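Local coordinates for alpha-galactosidase (Thermus thermophilus, PDB 6LCJ), which probably hydrolyses terminal alpha-galactosyl residues from galactosides and assembles as a hexamer, at residues F190-Q200 / I223-F234; R328-C339 / G348-G356. All blocks are in the same frame, centred on the assembly; numbering follows the deposited sequence.

Interactions 1 and 2 each pair two neighbouring parallel strands of the same TIM barrel. Interaction 1 comes first along the chain and joins strands 192-195 and 229-234, with helix 216-224 making the beta-alpha-beta crossover. Interaction 2 opens only after interaction 1 has closed; it pairs strands 335-338 and 352-354, whose connection contains no helix. Both belong to the same eight-stranded parallel sheet, where strand 298-303 alone separates 229-234 from 335-338. Their centres lie about 16 Å apart, and they still meet by packing, with Arg229 NH2 3.7 Å from Tyr335 CB. Together they supply four strands of the barrel wall.

Interaction 1. Residues F190-Q200 / I223-F234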
loop_
_atom_site.group_PDB
_atom_site.type_symbol
_atom_site.label_atom_id
_atom_site.label_comp_id
_atom_site.label_asym_id
_atom_site.label_seq_id
_atom_site.Cartn_x
_atom_site.Cartn_y
_atom_site.Cartn_z
ATOM N N PHE E 190 5.839 61.434 6.076
ATOM C CA PHE E 190 6.083 60.206 6.823
ATOM C C PHE E 190 6.594 60.547 8.218
ATOM O O PHE E 190 7.099 61.641 8.471
ATOM C CB PHE E 190 7.105 59.312 6.111
ATOM C CG PHE E 190 6.580 58.658 4.876
ATOM C CD1 PHE E 190 5.680 57.604 4.966
ATOM C CD2 PHE E 190 6.985 59.094 3.613
ATOM C CE1 PHE E 190 5.187 56.982 3.800
ATOM C CE2 PHE E 190 6.496 58.489 2.449
ATOM C CZ PHE E 190 5.596 57.433 2.541
ATOM N N GLU E 191 6.469 59.584 9.125
ATOM C CA GLU E 191 7.017 59.710 10.468
ATOM C C GLU E 191 8.106 58.697 10.785
ATOM O O GLU E 191 8.870 58.925 11.724
ATOM C CB GLU E 191 5.903 59.584 11.516
ATOM C CG GLU E 191 4.549 60.017 10.976
ATOM C CD GLU E 191 3.475 60.056 12.031
ATOM O OE1 GLU E 191 2.570 59.191 12.007
ATOM O OE2 GLU E 191 3.526 60.962 12.884
ATOM N N VAL E 192 8.198 57.597 10.035
ATOM C CA VAL E 192 9.158 56.527 10.281
ATOM C C VAL E 192 9.762 56.111 8.945
ATOM O O VAL E 192 9.043 55.947 7.956
ATOM C CB VAL E 192 8.500 55.304 10.964
ATOM C CG1 VAL E 192 9.549 54.273 11.368
ATOM C CG2 VAL E 192 7.661 55.710 12.158
ATOM N N PHE E 193 11.083 55.934 8.917
ATOM C CA PHE E 193 11.792 55.360 7.781
ATOM C C PHE E 193 12.347 54.018 8.250
ATOM O O PHE E 193 13.272 53.984 9.071
ATOM C CB PHE E 193 12.903 56.290 7.314
ATOM C CG PHE E 193 13.573 55.850 6.049
ATOM C CD1 PHE E 193 14.592 54.915 6.076
ATOM C CD2 PHE E 193 13.187 56.377 4.823
ATOM C CE1 PHE E 193 15.221 54.512 4.903
ATOM C CE2 PHE E 193 13.817 55.978 3.642
ATOM C CZ PHE E 193 14.842 55.042 3.687
ATOM N N GLN E 194 11.783 52.915 7.749
ATOM C CA GLN E 194 12.031 51.596 8.324
ATOM C C GLN E 194 12.828 50.723 7.365
ATOM O O GLN E 194 12.380 50.461 6.249
ATOM C CB GLN E 194 10.724 50.909 8.707
ATOM C CG GLN E 194 10.931 49.605 9.494
ATOM C CD GLN E 194 10.285 48.429 8.792
ATOM O OE1 GLN E 194 9.075 48.445 8.521
ATOM N NE2 GLN E 194 11.086 47.411 8.467
ATOM N N ILE E 195 14.004 50.278 7.812
ATOM C CA ILE E 195 14.861 49.355 7.067
ATOM C C ILE E 195 14.402 47.930 7.348
ATOM O O ILE E 195 14.319 47.513 8.509
ATOM C CB ILE E 195 16.336 49.535 7.456
ATOM C CG1 ILE E 195 16.807 50.922 7.074
ATOM C CG2 ILE E 195 17.222 48.515 6.769
ATOM C CD1 ILE E 195 17.712 51.479 8.086
ATOM N N ASP E 196 14.124 47.175 6.293
ATOM C CA ASP E 196 13.576 45.850 6.472
ATOM C C ASP E 196 14.664 44.790 6.278
ATOM O O ASP E 196 15.859 45.050 6.477
ATOM C CB ASP E 196 12.399 45.646 5.511
ATOM C CG ASP E 196 11.367 44.663 6.052
ATOM O OD1 ASP E 196 11.435 43.457 5.675
ATOM O OD2 ASP E 196 10.474 45.101 6.822
ATOM N N ASP E 197 14.248 43.585 5.900
ATOM C CA ASP E 197 15.156 42.472 5.683
ATOM C C ASP E 197 16.184 42.841 4.624
ATOM O O ASP E 197 15.853 43.458 3.609
ATOM C CB ASP E 197 14.326 41.254 5.268
ATOM C CG ASP E 197 15.136 39.987 5.098
ATOM O OD1 ASP E 197 16.302 39.909 5.539
ATOM O OD2 ASP E 197 14.570 39.030 4.526
ATOM N N GLY E 198 17.451 42.516 4.899
ATOM C CA GLY E 198 18.529 42.780 3.969
ATOM C C GLY E 198 19.726 43.529 4.530
ATOM O O GLY E 198 20.757 43.639 3.859
ATOM N N TRP E 199 19.609 44.074 5.738
ATOM C CA TRP E 199 20.733 44.776 6.348
ATOM C C TRP E 199 21.671 43.862 7.134
ATOM O O TRP E 199 22.827 44.235 7.350
ATOM C CB TRP E 199 20.232 45.881 7.279
ATOM C CG TRP E 199 19.497 45.357 8.476
ATOM C CD1 TRP E 199 18.161 45.094 8.566
ATOM C CD2 TRP E 199 20.057 45.027 9.753
ATOM N NE1 TRP E 199 17.851 44.619 9.817
ATOM C CE2 TRP E 199 18.995 44.575 10.570
ATOM C CE3 TRP E 199 21.352 45.067 10.286
ATOM C CZ2 TRP E 199 19.189 44.168 11.891
ATOM C CZ3 TRP E 199 21.540 44.672 11.600
ATOM C CH2 TRP E 199 20.462 44.226 12.388
ATOM N N GLN E 200 21.214 42.681 7.543
ATOM C CA GLN E 200 21.923 41.812 8.474
ATOM C C GLN E 200 22.863 40.845 7.752
ATOM O O GLN E 200 22.748 40.598 6.551
ATOM C CB GLN E 200 20.921 41.030 9.331
ATOM C CG GLN E 200 20.196 39.901 8.598
ATOM C CD GLN E 200 19.089 40.387 7.640
ATOM O OE1 GLN E 200 18.895 41.585 7.431
ATOM N NE2 GLN E 200 18.362 39.447 7.062
ATOM N N ILE E 223 18.681 59.431 9.439
ATOM C CA ILE E 223 17.220 59.412 9.357
ATOM C C ILE E 223 16.612 60.416 10.326
ATOM O O ILE E 223 15.666 61.138 9.982
ATOM C CB ILE E 223 16.677 57.994 9.622
ATOM C CG1 ILE E 223 17.041 57.050 8.487
ATOM C CG2 ILE E 223 15.164 58.016 9.805
ATOM C CD1 ILE E 223 16.928 55.611 8.893
ATOM N N ARG E 224 17.102 60.438 11.570
ATOM C CA ARG E 224 16.605 61.429 12.524
ATOM C C ARG E 224 16.975 62.840 12.096
ATOM O O ARG E 224 16.198 63.774 12.313
ATOM C CB ARG E 224 17.142 61.155 13.928
ATOM C CG ARG E 224 16.790 59.781 14.481
ATOM C CD ARG E 224 17.740 59.417 15.627
ATOM N NE ARG E 224 17.083 58.661 16.689
ATOM C CZ ARG E 224 16.301 59.189 17.626
ATOM N NH1 ARG E 224 16.065 60.496 17.643
ATOM N NH2 ARG E 224 15.757 58.399 18.549
ATOM N N GLU E 225 18.141 62.998 11.464
ATOM C CA GLU E 225 18.577 64.280 10.925
ATOM C C GLU E 225 17.604 64.845 9.895
ATOM O O GLU E 225 17.693 66.031 9.563
ATOM C CB GLU E 225 19.966 64.125 10.295
ATOM C CG GLU E 225 21.122 64.582 11.172
ATOM C CD GLU E 225 22.464 64.029 10.704
ATOM O OE1 GLU E 225 22.682 63.960 9.470
ATOM O OE2 GLU E 225 23.296 63.655 11.568
ATOM N N ARG E 226 16.691 64.030 9.367
ATOM C CA ARG E 226 15.681 64.508 8.432
ATOM C C ARG E 226 14.284 64.504 9.043
ATOM O O ARG E 226 13.287 64.500 8.311
ATOM C CB ARG E 226 15.708 63.683 7.147
ATOM C CG ARG E 226 16.929 63.934 6.299
ATOM C CD ARG E 226 16.793 65.266 5.582
ATOM N NE ARG E 226 17.005 65.165 4.135
ATOM C CZ ARG E 226 16.234 65.766 3.225
ATOM N NH1 ARG E 226 15.198 66.506 3.609
ATOM N NH2 ARG E 226 16.495 65.632 1.930
ATOM N N GLY E 227 14.194 64.510 10.371
ATOM C CA GLY E 227 12.918 64.576 11.042
ATOM C C GLY E 227 12.158 63.274 11.122
ATOM O O GLY E 227 10.969 63.293 11.452
ATOM N N LEU E 228 12.796 62.141 10.854
ATOM C CA LEU E 228 12.108 60.861 10.827
ATOM C C LEU E 228 12.643 59.937 11.910
ATOM O O LEU E 228 13.853 59.889 12.164
ATOM C CB LEU E 228 12.259 60.189 9.458
ATOM C CG LEU E 228 11.500 60.841 8.304
ATOM C CD1 LEU E 228 12.092 60.417 6.972
ATOM C CD2 LEU E 228 10.056 60.450 8.393
ATOM N N ARG E 229 11.729 59.211 12.549
ATOM C CA ARG E 229 12.124 58.092 13.388
ATOM C C ARG E 229 12.670 56.965 12.525
ATOM O O ARG E 229 12.237 56.756 11.389
ATOM C CB ARG E 229 10.937 57.579 14.197
ATOM C CG ARG E 229 10.348 58.575 15.166
ATOM C CD ARG E 229 8.982 58.095 15.647
ATOM N NE ARG E 229 9.097 56.868 16.423
ATOM C CZ ARG E 229 8.094 56.329 17.106
ATOM N NH1 ARG E 229 6.903 56.910 17.117
ATOM N NH2 ARG E 229 8.289 55.210 17.789
ATOM N N ALA E 230 13.618 56.225 13.082
ATOM C CA ALA E 230 14.293 55.154 12.369
ATOM C C ALA E 230 13.707 53.800 12.767
ATOM O O ALA E 230 13.498 53.535 13.953
ATOM C CB ALA E 230 15.794 55.203 12.649
ATOM N N GLY E 231 13.454 52.951 11.775
ATOM C CA GLY E 231 12.829 51.654 11.995
ATOM C C GLY E 231 13.722 50.540 11.488
ATOM O O GLY E 231 14.399 50.700 10.469
ATOM N N LEU E 232 13.730 49.411 12.211
ATOM C CA LEU E 232 14.563 48.270 11.857
ATOM C C LEU E 232 13.785 46.971 12.056
ATOM O O LEU E 232 12.911 46.872 12.926
ATOM C CB LEU E 232 15.860 48.270 12.680
ATOM C CG LEU E 232 17.045 47.372 12.300
ATOM C CD1 LEU E 232 17.641 47.734 10.956
ATOM C CD2 LEU E 232 18.121 47.463 13.377
ATOM N N TRP E 233 14.131 45.974 11.238
ATOM C CA TRP E 233 13.462 44.681 11.145
ATOM C C TRP E 233 14.332 43.580 11.744
ATOM O O TRP E 233 15.523 43.495 11.437
ATOM C CB TRP E 233 13.185 44.360 9.666
ATOM C CG TRP E 233 12.626 42.994 9.337
ATOM C CD1 TRP E 233 11.308 42.670 9.181
ATOM C CD2 TRP E 233 13.364 41.790 9.086
ATOM N NE1 TRP E 233 11.179 41.344 8.848
ATOM C CE2 TRP E 233 12.426 40.778 8.791
ATOM C CE3 TRP E 233 14.724 41.466 9.082
ATOM C CZ2 TRP E 233 12.806 39.465 8.504
ATOM C CZ3 TRP E 233 15.099 40.152 8.791
ATOM C CH2 TRP E 233 14.142 39.175 8.512
ATOM N N PHE E 234 13.729 42.708 12.557
ATOM C CA PHE E 234 14.391 41.492 13.033
ATOM C C PHE E 234 13.462 40.291 12.898
ATOM O O PHE E 234 12.242 40.431 12.879
ATOM C CB PHE E 234 14.816 41.583 14.508
ATOM C CG PHE E 234 15.734 42.713 14.807
ATOM C CD1 PHE E 234 15.227 43.959 15.152
ATOM C CD2 PHE E 234 17.108 42.533 14.763
ATOM C CE1 PHE E 234 16.069 45.015 15.423
ATOM C CE2 PHE E 234 17.970 43.581 15.041
ATOM C CZ PHE E 234 17.447 44.829 15.374
HETATM O O HOH W 1 9.210 61.711 12.758
#
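Trp199 and Trp233 close the tight end of this parallel strand pair. The indole NE1 of Trp199 donates to Trp233 O at 3.1 Å, in the plane of both ring and carbonyl, which fixes the ring's rotation. Leu232 CD1 then sits over one face, 3.4 Å from the centroid of the five-membered ring of Trp199, while the edge of Trp199 meets the face of Phe234 in an offset edge-to-face pair. With its CG anti to the backbone N (chi1 174°), Trp233 turns one ring face to Asp197, whose CB makes a CH-pi contact 3.7 Å from the six-membered ring's centroid; Trp233 NE1 is hydrogen-bonded to Asp304 OD2. With an alanine here, Asp197 would probably lose that supporting face and Asp304 its indole N-H partner. Mid-strand, Gly231 N bonds to Phe193 O (2.9 Å); a beta carbon at Gly231 would collide with Gln194 CG. The other end is the solvent side: a water donates to both Glu191 O and the carbonyl of exposed Gly227, which closes the Schellman motif ending helix 216-224. Within the barrel, strand 161-164 flanks 192-195 and strand 298-303 flanks 229-234, while helices 175-185 and 216-224 cover the side carrying Phe193, Ile195 and Leu232.

Interaction 2. Residues R328-C339 / G348-G356; sequences REAAGEAYLLFC and GLADGLRVG
Arg328 starts with its CG opposite the backbone N (chi1 171°) and then bends at chi2 and chi3, a curl that brings the guanidinium edge to Leu349 O and Asp351. Asp351 turns its carboxylate back beside its own N (chi1 -55°), and the two flat groups meet with planes 67° apart. Arg328 NH1 serves two acceptors, Leu349 O at 2.8 Å and, in a salt bridge, Asp351 OD2 at 2.9 Å, while its NH2 bonds to Ala334 O. That same OD2 takes Leu336 N on its anti lone pair in a nearly straight 2.7 Å bond, leaving Arg328 to approach from above the carboxylate plane. With OD1 held by Ser156 and Arg154, the buried carboxylate is gripped at both oxygens, and the gathered positive charge would be expected to keep it ionised. Two CH-pi contacts flank the ladder: Asp351 CB lies 3.5 Å from the Tyr335 ring centroid, and Ala350 CB is 3.5 Å from that of Phe338. Between the strands, Phe338 N donates to Gly352 O at 2.7 Å; a beta carbon on Gly352 would strike Tyr335 OH and Leu337 CD1. Tyr335 OH itself bonds to His398. On its other edge strand 335-338 forms backbone hydrogen bonds with 298-303; helix 280-296 packs against Ala330, Ala331 and Ala334, and strand 398-400 follows 352-354 in the barrel.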
loop_
_atom_site.group_PDB
_atom_site.type_symbol
_atom_site.label_atom_id
_atom_site.label_comp_id
_atom_site.label_asym_id
_atom_site.label_seq_id
_atom_site.Cartn_x
_atom_site.Cartn_y
_atom_site.Cartn_z
ATOM N N ARG E 328 8.996 43.214 25.380
ATOM C CA ARG E 328 8.188 44.409 25.575
ATOM C C ARG E 328 8.855 45.353 26.563
ATOM O O ARG E 328 8.950 46.558 26.315
ATOM C CB ARG E 328 6.780 44.033 26.046
ATOM C CG ARG E 328 5.903 45.230 26.485
ATOM C CD ARG E 328 5.326 46.037 25.308
ATOM N NE ARG E 328 6.260 47.048 24.809
ATOM C CZ ARG E 328 6.125 47.707 23.659
ATOM N NH1 ARG E 328 5.101 47.462 22.856
ATOM N NH2 ARG E 328 7.023 48.614 23.304
ATOM N N GLU E 329 9.342 44.811 27.687
ATOM C CA GLU E 329 9.994 45.633 28.701
ATOM C C GLU E 329 11.339 46.144 28.217
ATOM O O GLU E 329 11.707 47.289 28.495
ATOM C CB GLU E 329 10.163 44.841 29.993
ATOM C CG GLU E 329 8.889 44.725 30.800
ATOM C CD GLU E 329 8.516 46.030 31.521
ATOM O OE1 GLU E 329 9.244 47.042 31.391
ATOM O OE2 GLU E 329 7.483 46.047 32.222
ATOM N N ALA E 330 12.082 45.319 27.483
ATOM C CA ALA E 330 13.371 45.770 26.974
ATOM C C ALA E 330 13.211 46.911 25.980
ATOM O O ALA E 330 14.126 47.730 25.824
ATOM C CB ALA E 330 14.129 44.609 26.336
ATOM N N ALA E 331 12.060 46.986 25.305
ATOM C CA ALA E 331 11.810 48.015 24.303
ATOM C C ALA E 331 11.247 49.291 24.904
ATOM O O ALA E 331 11.251 50.335 24.238
ATOM C CB ALA E 331 10.847 47.495 23.228
ATOM N N GLY E 332 10.780 49.233 26.141
ATOM C CA GLY E 332 10.225 50.420 26.758
ATOM C C GLY E 332 9.079 50.954 25.935
ATOM O O GLY E 332 8.141 50.229 25.583
ATOM N N GLU E 333 9.153 52.234 25.608
ATOM C CA GLU E 333 8.089 52.897 24.870
ATOM C C GLU E 333 8.316 52.885 23.364
ATOM O O GLU E 333 7.526 53.476 22.627
ATOM C CB GLU E 333 7.930 54.330 25.384
ATOM C CG GLU E 333 7.671 54.373 26.894
ATOM C CD GLU E 333 7.438 55.778 27.435
ATOM O OE1 GLU E 333 8.295 56.668 27.213
ATOM O OE2 GLU E 333 6.394 55.985 28.095
ATOM N N ALA E 334 9.362 52.218 22.891
ATOM C CA ALA E 334 9.537 52.055 21.464
ATOM C C ALA E 334 8.300 51.393 20.871
ATOM O O ALA E 334 7.486 50.788 21.582
ATOM C CB ALA E 334 10.783 51.229 21.172
ATOM N N TYR E 335 8.136 51.561 19.559
ATOM C CA TYR E 335 7.003 50.995 18.834
ATOM C C TYR E 335 7.376 49.595 18.360
ATOM O O TYR E 335 8.339 49.431 17.601
ATOM C CB TYR E 335 6.618 51.865 17.635
ATOM C CG TYR E 335 5.238 51.554 17.086
ATOM C CD1 TYR E 335 5.039 50.475 16.229
ATOM C CD2 TYR E 335 4.134 52.322 17.437
ATOM C CE1 TYR E 335 3.783 50.178 15.731
ATOM C CE2 TYR E 335 2.879 52.031 16.947
ATOM C CZ TYR E 335 2.708 50.956 16.092
ATOM O OH TYR E 335 1.463 50.655 15.598
ATOM N N LEU E 336 6.612 48.596 18.783
ATOM C CA LEU E 336 6.823 47.234 18.312
ATOM C C LEU E 336 5.686 46.851 17.371
ATOM O O LEU E 336 4.506 46.875 17.758
ATOM C CB LEU E 336 6.929 46.250 19.476
ATOM C CG LEU E 336 8.090 46.539 20.416
ATOM C CD1 LEU E 336 8.115 45.514 21.528
ATOM C CD2 LEU E 336 9.407 46.576 19.648
ATOM N N LEU E 337 6.048 46.548 16.130
ATOM C CA LEU E 337 5.140 45.995 15.143
ATOM C C LEU E 337 5.378 44.494 15.099
ATOM O O LEU E 337 6.487 44.056 14.769
ATOM C CB LEU E 337 5.382 46.614 13.766
ATOM C CG LEU E 337 4.563 45.963 12.641
ATOM C CD1 LEU E 337 3.086 46.315 12.773
ATOM C CD2 LEU E 337 5.080 46.365 11.278
ATOM N N PHE E 338 4.352 43.714 15.453
ATOM C CA PHE E 338 4.440 42.252 15.456
ATOM C C PHE E 338 4.035 41.704 14.094
ATOM O O PHE E 338 2.970 42.056 13.572
ATOM C CB PHE E 338 3.539 41.639 16.534
ATOM C CG PHE E 338 4.118 41.686 17.937
ATOM C CD1 PHE E 338 5.025 42.676 18.311
ATOM C CD2 PHE E 338 3.724 40.760 18.892
ATOM C CE1 PHE E 338 5.520 42.737 19.601
ATOM C CE2 PHE E 338 4.224 40.811 20.189
ATOM C CZ PHE E 338 5.122 41.801 20.541
ATOM N N CYS E 339 4.866 40.821 13.541
ATOM C CA CYS E 339 4.629 40.236 12.228
ATOM C C CYS E 339 4.856 38.728 12.303
ATOM O O CYS E 339 5.686 38.254 13.082
ATOM C CB CYS E 339 5.555 40.888 11.152
ATOM S SG CYS E 339 5.128 40.472 9.387
ATOM N N GLY E 348 -1.959 43.182 23.789
ATOM C CA GLY E 348 -1.445 43.797 24.987
ATOM C C GLY E 348 0.046 44.056 24.976
ATOM O O GLY E 348 0.516 44.884 25.754
ATOM N N LEU E 349 0.802 43.367 24.129
ATOM C CA LEU E 349 2.236 43.582 23.996
ATOM C C LEU E 349 2.588 44.350 22.727
ATOM O O LEU E 349 3.377 45.301 22.779
ATOM C CB LEU E 349 2.971 42.239 24.009
ATOM C CG LEU E 349 2.765 41.403 25.271
ATOM C CD1 LEU E 349 3.325 40.013 25.092
ATOM C CD2 LEU E 349 3.378 42.106 26.508
ATOM N N ALA E 350 2.021 43.964 21.584
ATOM C CA ALA E 350 2.289 44.675 20.341
ATOM C C ALA E 350 1.615 46.043 20.337
ATOM O O ALA E 350 0.514 46.213 20.865
ATOM C CB ALA E 350 1.803 43.864 19.137
ATOM N N ASP E 351 2.288 47.019 19.727
ATOM C CA ASP E 351 1.653 48.283 19.367
ATOM C C ASP E 351 0.950 48.173 18.022
ATOM O O ASP E 351 -0.177 48.653 17.864
ATOM C CB ASP E 351 2.689 49.409 19.307
ATOM C CG ASP E 351 3.480 49.538 20.593
ATOM O OD1 ASP E 351 2.884 49.975 21.586
ATOM O OD2 ASP E 351 4.686 49.185 20.613
ATOM N N GLY E 352 1.606 47.542 17.058
ATOM C CA GLY E 352 0.998 47.232 15.781
ATOM C C GLY E 352 1.113 45.743 15.509
ATOM O O GLY E 352 2.098 45.096 15.894
ATOM N N LEU E 353 0.085 45.195 14.854
ATOM C CA LEU E 353 0.001 43.764 14.592
ATOM C C LEU E 353 -0.422 43.536 13.146
ATOM O O LEU E 353 -1.478 44.013 12.724
ATOM C CB LEU E 353 -0.977 43.095 15.557
ATOM C CG LEU E 353 -1.210 41.594 15.391
ATOM C CD1 LEU E 353 0.011 40.837 15.807
ATOM C CD2 LEU E 353 -2.416 41.119 16.196
ATOM N N ARG E 354 0.397 42.811 12.393
ATOM C CA ARG E 354 -0.000 42.384 11.056
ATOM C C ARG E 354 -1.069 41.305 11.167
ATOM O O ARG E 354 -0.931 40.370 11.956
ATOM C CB ARG E 354 1.213 41.874 10.281
ATOM C CG ARG E 354 2.171 42.991 9.829
ATOM C CD ARG E 354 1.856 43.481 8.413
ATOM N NE ARG E 354 1.584 42.340 7.562
ATOM C CZ ARG E 354 2.505 41.682 6.863
ATOM N NH1 ARG E 354 3.776 42.080 6.858
ATOM N NH2 ARG E 354 2.147 40.619 6.152
ATOM N N VAL E 355 -2.154 41.455 10.401
ATOM C CA VAL E 355 -3.305 40.561 10.473
ATOM C C VAL E 355 -3.535 39.785 9.186
ATOM O O VAL E 355 -4.521 39.053 9.088
ATOM C CB VAL E 355 -4.593 41.322 10.858
ATOM C CG1 VAL E 355 -4.534 41.793 12.293
ATOM C CG2 VAL E 355 -4.790 42.482 9.917
ATOM N N GLY E 356 -2.670 39.919 8.195
ATOM C CA GLY E 356 -2.797 39.128 6.999
ATOM C C GLY E 356 -1.470 38.753 6.369
ATOM O O GLY E 356 -0.399 39.270 6.722
#